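Local structure of actinorhodin polyketide putative beta-ketoacyl synthase 2 (Streptomyces coelicolor A3, 1TQY) at residues B[70-75]-B[149-154]; B[125-128]-B[134-137]; B[165-168]-B[173-176]; B[395-398]-B[402-405]. The protein is the chain length factor of the actinorhodin polyketide synthase, which pairs with a ketosynthase and probably helps set the length of the polyketide chain. One frame throughout, in Å; residues are numbered along the deposited sequence.

Overall arrangement
Two of the four contacts lie at the heart of the fold and two toward one flank. Interactions 3 and 4 have centres about 9 Å apart and touch: D174 on helix 171-185 meets S404 on the hairpin, and apolar groups or regular backbone pairing supply most of the remaining contact. Interactions 1 and 2, whose centres are about 20 Å apart, involve loops that meet helices, and there amides, waters, a lysine and hydroxyls do more of the work. Interaction 1 is nevertheless buried, whereas 125-128 with 134-137 is partly buried, about 31 Å from the chain's centre. In sequence, interaction 2 is nested within the loop that interaction 1 closes.

Interaction 1: residues B[70-75]-B[149-154]; sequences GRLLPQ and TGQISI
Q75 holds CG between its backbone N and carbonyl carbon (chi1 62°) and then runs out straight, while Q151 turns sharply at chi2 (-73°), and these two courses bring the amide ends together between the loop 70-75 and helix 147-156. The bond they form runs from Q75 NE2 to Q151 OE1, 2.8 Å long. It is noticeably bent at the hydrogen, yet the donor lies in the carbonyl plane of Q151, on a lone pair, and the acceptor lies in the amide plane of Q75. The two amides are not coplanar, their planes being 52° apart.

Two waters extend this single bond into a small network. One gives a hydrogen to Q75 O at 2.8 Å and another, over a longer 3.2 Å, to Q151 OE1. The second accepts from both amide nitrogens, Q75 NE2 at 2.6 Å and Q151 NE2 at 2.8 Å, and so closes a ring with the direct bond. Beside this polar cluster, L72 supplies an apolar edge: its CD2 stands 3.9 Å from Q151 NE2, the leucine and glutamine chains running antiparallel as they pass. F141 touches both glutamines, L84 of helix 78-93 touches L72 and Q151, and an apolar side chain of the neighbouring subunit also packs on Q151.

Where the two amides meet, donors face acceptors. Q151 OE1 receives two hydrogens and Q151 NE2 gives one to water, a pattern consistent with the amide orientation of Q151, for turning that amide over would set its NH2 against that of Q75.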
loop_
_atom_site.group_PDB
_atom_site.type_symbol
_atom_site.label_atom_id
_atom_site.label_comp_id
_atom_site.label_asym_id
_atom_site.label_seq_id
_atom_site.Cartn_x
_atom_site.Cartn_y
_atom_site.Cartn_z
ATOM N N GLY B 70 5.398 -24.016 12.691
ATOM C CA GLY B 70 5.350 -23.553 14.068
ATOM C C GLY B 70 6.134 -22.279 14.344
ATOM O O GLY B 70 5.835 -21.538 15.276
ATOM N N ARG B 71 7.146 -22.019 13.529
ATOM C CA ARG B 71 7.968 -20.835 13.707
ATOM C C ARG B 71 7.217 -19.536 13.398
ATOM O O ARG B 71 7.396 -18.523 14.077
ATOM C CB ARG B 71 9.185 -20.944 12.802
ATOM C CG ARG B 71 10.241 -19.901 13.034
ATOM C CD ARG B 71 11.399 -20.199 12.122
ATOM N NE ARG B 71 10.979 -20.169 10.723
ATOM C CZ ARG B 71 10.596 -19.066 10.088
ATOM N NH1 ARG B 71 10.585 -17.905 10.735
ATOM N NH2 ARG B 71 10.235 -19.119 8.810
ATOM N N LEU B 72 6.373 -19.580 12.371
ATOM C CA LEU B 72 5.613 -18.409 11.944
ATOM C C LEU B 72 4.307 -18.147 12.710
ATOM O O LEU B 72 3.776 -17.043 12.654
ATOM C CB LEU B 72 5.322 -18.506 10.441
ATOM C CG LEU B 72 6.531 -18.426 9.504
ATOM C CD1 LEU B 72 6.099 -18.676 8.071
ATOM C CD2 LEU B 72 7.175 -17.044 9.619
ATOM N N LEU B 73 3.800 -19.147 13.429
ATOM C CA LEU B 73 2.555 -18.994 14.179
ATOM C C LEU B 73 2.549 -17.844 15.188
ATOM O O LEU B 73 1.588 -17.067 15.249
ATOM C CB LEU B 73 2.212 -20.296 14.901
ATOM C CG LEU B 73 1.886 -21.484 14.005
ATOM C CD1 LEU B 73 1.730 -22.733 14.873
ATOM C CD2 LEU B 73 0.602 -21.226 13.217
ATOM N N PRO B 74 3.616 -17.716 15.994
ATOM C CA PRO B 74 3.728 -16.656 17.006
ATOM C C PRO B 74 3.725 -15.234 16.450
ATOM O O PRO B 74 3.288 -14.297 17.113
ATOM C CB PRO B 74 5.071 -16.944 17.684
ATOM C CG PRO B 74 5.390 -18.357 17.318
ATOM C CD PRO B 74 4.843 -18.527 15.942
ATOM N N GLN B 75 4.233 -15.077 15.231
ATOM C CA GLN B 75 4.362 -13.759 14.614
ATOM C C GLN B 75 3.369 -13.421 13.509
ATOM O O GLN B 75 3.472 -12.362 12.887
ATOM C CB GLN B 75 5.783 -13.597 14.055
ATOM C CG GLN B 75 6.138 -14.609 12.958
ATOM C CD GLN B 75 7.502 -14.368 12.336
ATOM O OE1 GLN B 75 8.532 -14.686 12.925
ATOM N NE2 GLN B 75 7.511 -13.804 11.138
ATOM N N THR B 149 3.176 -9.181 1.986
ATOM C CA THR B 149 4.106 -9.207 0.866
ATOM C C THR B 149 5.463 -9.679 1.396
ATOM O O THR B 149 6.077 -10.592 0.840
ATOM C CB THR B 149 4.238 -7.819 0.204
ATOM O OG1 THR B 149 3.042 -7.529 -0.532
ATOM C CG2 THR B 149 5.414 -7.791 -0.751
ATOM N N GLY B 150 5.903 -9.075 2.493
ATOM C CA GLY B 150 7.168 -9.451 3.091
ATOM C C GLY B 150 7.249 -10.899 3.553
ATOM O O GLY B 150 8.296 -11.530 3.413
ATOM N N GLN B 151 6.164 -11.431 4.110
ATOM C CA GLN B 151 6.167 -12.815 4.581
ATOM C C GLN B 151 6.147 -13.788 3.414
ATOM O O GLN B 151 6.814 -14.823 3.448
ATOM C CB GLN B 151 4.971 -13.090 5.506
ATOM C CG GLN B 151 5.033 -12.406 6.875
ATOM C CD GLN B 151 6.063 -13.021 7.828
ATOM O OE1 GLN B 151 6.075 -12.712 9.022
ATOM N NE2 GLN B 151 6.924 -13.888 7.304
ATOM N N ILE B 152 5.379 -13.475 2.374
ATOM C CA ILE B 152 5.338 -14.359 1.214
ATOM C C ILE B 152 6.730 -14.343 0.559
ATOM O O ILE B 152 7.270 -15.392 0.186
ATOM C CB ILE B 152 4.240 -13.904 0.222
ATOM C CG1 ILE B 152 2.859 -14.179 0.847
ATOM C CG2 ILE B 152 4.383 -14.625 -1.096
ATOM C CD1 ILE B 152 1.684 -13.650 0.042
ATOM N N SER B 153 7.314 -13.153 0.462
ATOM C CA SER B 153 8.646 -12.961 -0.126
ATOM C C SER B 153 9.713 -13.824 0.557
ATOM O O SER B 153 10.449 -14.567 -0.096
ATOM C CB SER B 153 9.041 -11.482 -0.021
ATOM O OG SER B 153 10.445 -11.308 -0.117
ATOM N N ILE B 154 9.789 -13.703 1.876
ATOM C CA ILE B 154 10.751 -14.442 2.685
ATOM C C ILE B 154 10.553 -15.951 2.625
ATOM O O ILE B 154 11.519 -16.710 2.524
ATOM C CB ILE B 154 10.658 -14.005 4.160
ATOM C CG1 ILE B 154 11.057 -12.538 4.282
ATOM C CG2 ILE B 154 11.554 -14.877 5.037
ATOM C CD1 ILE B 154 10.877 -11.990 5.657
HETATM O O HOH W 1 3.631 -11.191 10.308
HETATM O O HOH W 2 9.033 -14.247 9.067
#

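Interaction 2: residues B[125-128]-B[134-137]; sequences RKLW and SVSV
A helix-to-loop reversal is the setting here: after helix 117-129 the chain turns back, and 134-137 runs beside the helix's last turns on its way to helix 139-142. K126 and S134 make the polar half of the contact. The lysine chain lies alongside the returning backbone and bends at chi3 (-53°), which carries its end past the S134 carbonyl. CE passes 3.3 Å from S134 O, and NZ makes only a weak hydrogen bond to the same oxygen.

The stronger partner of that ammonium is E123, one helical turn back, whose OE2 forms a salt bridge with NZ. E123 OE1 accepts from S136 N, so one carboxylate links the lysine to the loop. S136 itself uses OG to accept the backbone N-H of Y138, an ST turn that leads into the next helix.

S134 places OG between its own backbone N and carbonyl carbon, where the hydroxyl nestles 3.2 Å from K126 CB. That hydroxyl is hydrogen-bonded to G131 O, within the connecting turn.

L127 and V135 supply the buried apolar half, and side chains of the neighbouring subunit pack against both, so the reversal borders the interface. The valine offers a single methyl to the leucine: V135 CG2 lies 4.1 Å from L127 CG and 4.2 Å from L127 CB.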
loop_
_atom_site.group_PDB
_atom_site.type_symbol
_atom_site.label_atom_id
_atom_site.label_comp_id
_atom_site.label_asym_id
_atom_site.label_seq_id
_atom_site.Cartn_x
_atom_site.Cartn_y
_atom_site.Cartn_z
ATOM N N ARG B 125 -4.307 -3.845 23.787
ATOM C CA ARG B 125 -4.884 -4.187 25.084
ATOM C C ARG B 125 -3.807 -4.453 26.140
ATOM O O ARG B 125 -3.923 -3.981 27.258
ATOM C CB ARG B 125 -5.812 -5.399 24.950
ATOM C CG ARG B 125 -6.808 -5.516 26.091
ATOM C CD ARG B 125 -7.714 -6.729 25.924
ATOM N NE ARG B 125 -7.532 -7.650 27.036
ATOM C CZ ARG B 125 -7.811 -7.352 28.301
ATOM N NH1 ARG B 125 -8.300 -6.159 28.612
ATOM N NH2 ARG B 125 -7.563 -8.233 29.264
ATOM N N LYS B 126 -2.765 -5.192 25.768
ATOM C CA LYS B 126 -1.688 -5.502 26.690
ATOM C C LYS B 126 -0.955 -4.247 27.141
ATOM O O LYS B 126 -0.550 -4.137 28.302
ATOM C CB LYS B 126 -0.693 -6.463 26.048
ATOM C CG LYS B 126 -1.280 -7.830 25.738
ATOM C CD LYS B 126 -0.211 -8.843 25.385
ATOM C CE LYS B 126 0.695 -8.370 24.273
ATOM N NZ LYS B 126 1.493 -9.503 23.709
ATOM N N LEU B 127 -0.792 -3.304 26.214
ATOM C CA LEU B 127 -0.098 -2.039 26.467
ATOM C C LEU B 127 -0.773 -1.210 27.529
ATOM O O LEU B 127 -0.111 -0.653 28.404
ATOM C CB LEU B 127 -0.036 -1.193 25.190
ATOM C CG LEU B 127 1.085 -0.156 25.034
ATOM C CD1 LEU B 127 0.648 0.848 23.967
ATOM C CD2 LEU B 127 1.408 0.573 26.320
ATOM N N TRP B 128 -2.093 -1.101 27.438
ATOM C CA TRP B 128 -2.838 -0.296 28.404
ATOM C C TRP B 128 -3.336 -1.076 29.590
ATOM O O TRP B 128 -3.748 -0.493 30.586
ATOM C CB TRP B 128 -4.019 0.378 27.721
ATOM C CG TRP B 128 -3.576 1.299 26.651
ATOM C CD1 TRP B 128 -3.443 1.010 25.322
ATOM C CD2 TRP B 128 -3.133 2.645 26.813
ATOM N NE1 TRP B 128 -2.936 2.091 24.649
ATOM C CE2 TRP B 128 -2.727 3.110 25.546
ATOM C CE3 TRP B 128 -3.014 3.503 27.917
ATOM C CZ2 TRP B 128 -2.240 4.398 25.335
ATOM C CZ3 TRP B 128 -2.527 4.785 27.710
ATOM C CH2 TRP B 128 -2.135 5.217 26.431
ATOM N N SER B 134 4.956 -5.463 27.972
ATOM C CA SER B 134 4.244 -6.678 27.595
ATOM C C SER B 134 4.050 -6.823 26.084
ATOM O O SER B 134 3.673 -7.897 25.607
ATOM C CB SER B 134 2.872 -6.709 28.267
ATOM O OG SER B 134 2.010 -5.758 27.664
ATOM N N VAL B 135 4.301 -5.749 25.337
ATOM C CA VAL B 135 4.125 -5.778 23.887
ATOM C C VAL B 135 5.052 -6.757 23.186
ATOM O O VAL B 135 6.256 -6.803 23.441
ATOM C CB VAL B 135 4.293 -4.368 23.257
ATOM C CG1 VAL B 135 4.299 -4.466 21.727
ATOM C CG2 VAL B 135 3.151 -3.472 23.697
ATOM N N SER B 136 4.459 -7.552 22.302
ATOM C CA SER B 136 5.166 -8.567 21.529
ATOM C C SER B 136 6.316 -8.040 20.685
ATOM O O SER B 136 6.282 -6.912 20.187
ATOM C CB SER B 136 4.182 -9.293 20.619
ATOM O OG SER B 136 4.878 -10.114 19.704
ATOM N N VAL B 137 7.333 -8.870 20.505
ATOM C CA VAL B 137 8.467 -8.464 19.698
ATOM C C VAL B 137 8.081 -8.529 18.213
ATOM O O VAL B 137 8.844 -8.096 17.351
ATOM C CB VAL B 137 9.713 -9.370 19.971
ATOM C CG1 VAL B 137 10.240 -9.117 21.382
ATOM C CG2 VAL B 137 9.343 -10.841 19.806
#

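Interaction 3: residues B[165-168]-B[173-176]; sequences LVAE and LDAL
The backbone leaves strand 163-166 after V166 and returns as helix 171-185, L165 and A175 having the nearest CA atoms, 6.5 Å apart. This strand-turn-helix unit corresponds to the nucleophilic elbow of the thiolase fold. Condensing enzymes carry their catalytic cysteine in this turn, whereas chain length factors have a glutamine instead. The strand continues beyond the chain: L165 and V166 pair in an antiparallel ladder with a strand of the neighbouring subunit, as is usual for dimers of this fold.

L165 reaches the helix with one branch. CG stands opposite the carbonyl carbon (chi1 -55°) and the chain stays extended to CD1, so this methyl is delivered onto the helix backbone rather than against another side-chain tip. It rests 3.9 Å from A175 CA and equally far from D174 O. The A175 methyl takes a lesser part, its CB being 4.7 Å from L165 CD1.

A167, where the strand has given way to the turn, directs its methyl at the carboxylate of D174. The contact is purely van der Waals. The other carboxylate oxygen is engaged across the core, where D174 OD2 is hydrogen-bonded to S267 OG and S404 OG. Two hydroxyls on one oxygen should hold the carboxylate's rotation, and they probably help to stabilise its charge. F402 of the C-terminal hairpin also packs on A167. With OD2 turned to the serines, it is D174 OD1 that faces A167 CB, at 3.9 Å.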
loop_
_atom_site.group_PDB
_atom_site.type_symbol
_atom_site.label_atom_id
_atom_site.label_comp_id
_atom_site.label_asym_id
_atom_site.label_seq_id
_atom_site.Cartn_x
_atom_site.Cartn_y
_atom_site.Cartn_z
ATOM N N LEU B 165 -0.317 -2.524 -1.543
ATOM C CA LEU B 165 -1.192 -1.404 -1.828
ATOM C C LEU B 165 -2.388 -1.442 -0.896
ATOM O O LEU B 165 -2.742 -2.500 -0.388
ATOM C CB LEU B 165 -1.693 -1.509 -3.274
ATOM C CG LEU B 165 -0.647 -1.625 -4.381
ATOM C CD1 LEU B 165 -1.327 -1.721 -5.745
ATOM C CD2 LEU B 165 0.265 -0.418 -4.337
ATOM N N VAL B 166 -2.986 -0.280 -0.655
ATOM C CA VAL B 166 -4.179 -0.190 0.173
ATOM C C VAL B 166 -5.186 0.706 -0.556
ATOM O O VAL B 166 -4.889 1.860 -0.861
ATOM C CB VAL B 166 -3.895 0.424 1.578
ATOM C CG1 VAL B 166 -5.197 0.463 2.382
ATOM C CG2 VAL B 166 -2.849 -0.404 2.334
ATOM N N ALA B 167 -6.368 0.157 -0.833
ATOM C CA ALA B 167 -7.450 0.869 -1.525
ATOM C C ALA B 167 -8.754 0.124 -1.238
ATOM O O ALA B 167 -9.543 -0.167 -2.142
ATOM C CB ALA B 167 -7.183 0.899 -3.036
ATOM N N GLU B 168 -8.963 -0.175 0.040
ATOM C CA GLU B 168 -10.123 -0.927 0.503
ATOM C C GLU B 168 -10.381 -2.108 -0.438
ATOM O O GLU B 168 -9.423 -2.781 -0.837
ATOM C CB GLU B 168 -11.335 -0.013 0.633
ATOM C CG GLU B 168 -12.264 -0.449 1.755
ATOM C CD GLU B 168 -13.580 -0.976 1.221
ATOM O OE1 GLU B 168 -14.351 -1.549 2.012
ATOM O OE2 GLU B 168 -13.835 -0.811 0.005
ATOM N N LEU B 173 -7.791 -5.803 -6.867
ATOM C CA LEU B 173 -7.728 -5.755 -8.327
ATOM C C LEU B 173 -6.544 -4.892 -8.726
ATOM O O LEU B 173 -5.803 -5.237 -9.637
ATOM C CB LEU B 173 -9.033 -5.177 -8.900
ATOM C CG LEU B 173 -9.795 -6.079 -9.875
ATOM C CD1 LEU B 173 -10.020 -7.422 -9.222
ATOM C CD2 LEU B 173 -11.134 -5.441 -10.281
ATOM N N ASP B 174 -6.363 -3.775 -8.026
ATOM C CA ASP B 174 -5.247 -2.882 -8.299
ATOM C C ASP B 174 -3.918 -3.617 -8.147
ATOM O O ASP B 174 -2.991 -3.382 -8.919
ATOM C CB ASP B 174 -5.290 -1.677 -7.359
ATOM C CG ASP B 174 -6.398 -0.693 -7.713
ATOM O OD1 ASP B 174 -6.692 0.200 -6.881
ATOM O OD2 ASP B 174 -6.970 -0.800 -8.821
ATOM N N ALA B 175 -3.831 -4.503 -7.153
ATOM C CA ALA B 175 -2.607 -5.265 -6.906
ATOM C C ALA B 175 -2.290 -6.122 -8.133
ATOM O O ALA B 175 -1.150 -6.167 -8.597
ATOM C CB ALA B 175 -2.777 -6.152 -5.661
ATOM N N LEU B 176 -3.317 -6.799 -8.636
ATOM C CA LEU B 176 -3.208 -7.662 -9.806
ATOM C C LEU B 176 -2.766 -6.859 -11.021
ATOM O O LEU B 176 -1.948 -7.312 -11.824
ATOM C CB LEU B 176 -4.552 -8.332 -10.079
ATOM C CG LEU B 176 -4.738 -9.778 -9.623
ATOM C CD1 LEU B 176 -3.869 -10.091 -8.419
ATOM C CD2 LEU B 176 -6.213 -10.012 -9.311
#

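Interaction 4: residues B[395-398]-B[402-405]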
loop_
_atom_site.group_PDB
_atom_site.type_symbol
_atom_site.label_atom_id
_atom_site.label_comp_id
_atom_site.label_asym_id
_atom_site.label_seq_id
_atom_site.Cartn_x
_atom_site.Cartn_y
_atom_site.Cartn_z
ATOM N N LEU B 395 -15.106 -6.239 -11.793
ATOM C CA LEU B 395 -15.183 -4.892 -11.227
ATOM C C LEU B 395 -15.047 -4.874 -9.710
ATOM O O LEU B 395 -15.509 -5.786 -9.028
ATOM C CB LEU B 395 -16.534 -4.276 -11.586
ATOM C CG LEU B 395 -16.840 -4.219 -13.078
ATOM C CD1 LEU B 395 -18.193 -3.577 -13.310
ATOM C CD2 LEU B 395 -15.740 -3.431 -13.765
ATOM N N ALA B 396 -14.439 -3.824 -9.177
ATOM C CA ALA B 396 -14.304 -3.714 -7.732
ATOM C C ALA B 396 -14.268 -2.249 -7.364
ATOM O O ALA B 396 -13.702 -1.446 -8.092
ATOM C CB ALA B 396 -13.020 -4.391 -7.258
ATOM N N ARG B 397 -14.908 -1.880 -6.260
ATOM C CA ARG B 397 -14.850 -0.487 -5.843
ATOM C C ARG B 397 -14.384 -0.449 -4.418
ATOM O O ARG B 397 -14.569 -1.398 -3.666
ATOM C CB ARG B 397 -16.209 0.201 -5.916
ATOM C CG ARG B 397 -16.844 0.169 -7.271
ATOM C CD ARG B 397 -18.229 -0.419 -7.148
ATOM N NE ARG B 397 -19.230 0.624 -7.107
ATOM C CZ ARG B 397 -20.524 0.433 -6.869
ATOM N NH1 ARG B 397 -21.018 -0.779 -6.632
ATOM N NH2 ARG B 397 -21.323 1.480 -6.900
ATOM N N GLY B 398 -13.764 0.660 -4.054
ATOM C CA GLY B 398 -13.298 0.814 -2.697
ATOM C C GLY B 398 -13.962 2.036 -2.110
ATOM O O GLY B 398 -14.210 3.018 -2.807
ATOM N N PHE B 402 -12.859 4.600 -4.943
ATOM C CA PHE B 402 -11.914 3.815 -5.735
ATOM C C PHE B 402 -12.606 2.854 -6.702
ATOM O O PHE B 402 -13.477 2.077 -6.304
ATOM C CB PHE B 402 -10.982 3.010 -4.819
ATOM C CG PHE B 402 -10.155 3.850 -3.886
ATOM C CD1 PHE B 402 -10.641 4.216 -2.635
ATOM C CD2 PHE B 402 -8.854 4.206 -4.228
ATOM C CE1 PHE B 402 -9.833 4.923 -1.733
ATOM C CE2 PHE B 402 -8.039 4.912 -3.338
ATOM C CZ PHE B 402 -8.528 5.267 -2.089
ATOM N N ASN B 403 -12.207 2.919 -7.969
ATOM C CA ASN B 403 -12.756 2.068 -9.016
ATOM C C ASN B 403 -11.669 1.224 -9.636
ATOM O O ASN B 403 -10.557 1.699 -9.852
ATOM C CB ASN B 403 -13.387 2.909 -10.122
ATOM C CG ASN B 403 -14.537 3.723 -9.630
ATOM O OD1 ASN B 403 -15.507 3.184 -9.119
ATOM N ND2 ASN B 403 -14.431 5.033 -9.765
ATOM N N SER B 404 -11.999 -0.023 -9.942
ATOM C CA SER B 404 -11.027 -0.908 -10.539
ATOM C C SER B 404 -11.710 -1.911 -11.454
ATOM O O SER B 404 -12.716 -2.528 -11.092
ATOM C CB SER B 404 -10.254 -1.627 -9.433
ATOM O OG SER B 404 -9.190 -2.374 -9.968
ATOM N N ALA B 405 -11.160 -2.059 -12.652
ATOM C CA ALA B 405 -11.710 -2.976 -13.631
ATOM C C ALA B 405 -10.607 -3.840 -14.227
ATOM O O ALA B 405 -9.476 -3.387 -14.402
ATOM C CB ALA B 405 -12.421 -2.200 -14.724
#
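R397 stands across from N403, a non-hydrogen-bonded pair in the β-hairpin of strands 391-398 and 402-410, part of the layered thiolase fold. Along the arginine, CB lies 3.3 Å from F402 O, and CG comes 3.8 Å from N403 OD1. The chain then bends at chi2 (126°) and again at chi3, so CD and NE lead away from the partner strand. At the tip, NH2 is hydrogen-bonded to L312 O, while NH1 has a long, weak ion pair with E316. The guanidinium plane ends only 17° from that of the N403 amide, although each is held by its own partners: N403 ND2 reaches D270 OD1 and T268 OG1.

Backbone bonds join the strands at two antiparallel hydrogen-bonded pairs. A396 and S404 exchange N-H and C=O. G398 and F402 do likewise, through a short 2.7 Å bond from G398 N to F402 O and its return from F402 N to G398 O. The same F402 carbonyl also takes a close CA-H...O contact from R397.

R397, N403, L395 and A405 share the face turned to helices 281-292 and 310-324, and there L395 CD2 touches A405 CB at 3.7 Å. A396 and S404 occupy the reverse face and pack on L173 of helix 171-185. F402 sends its ring off that face into a T-shaped (edge-to-face) pair with F269. One rim of this ring meets the hairpin's own backbone: G398 O lies in the ring plane at its edge, 3.8 Å from F402 CD1.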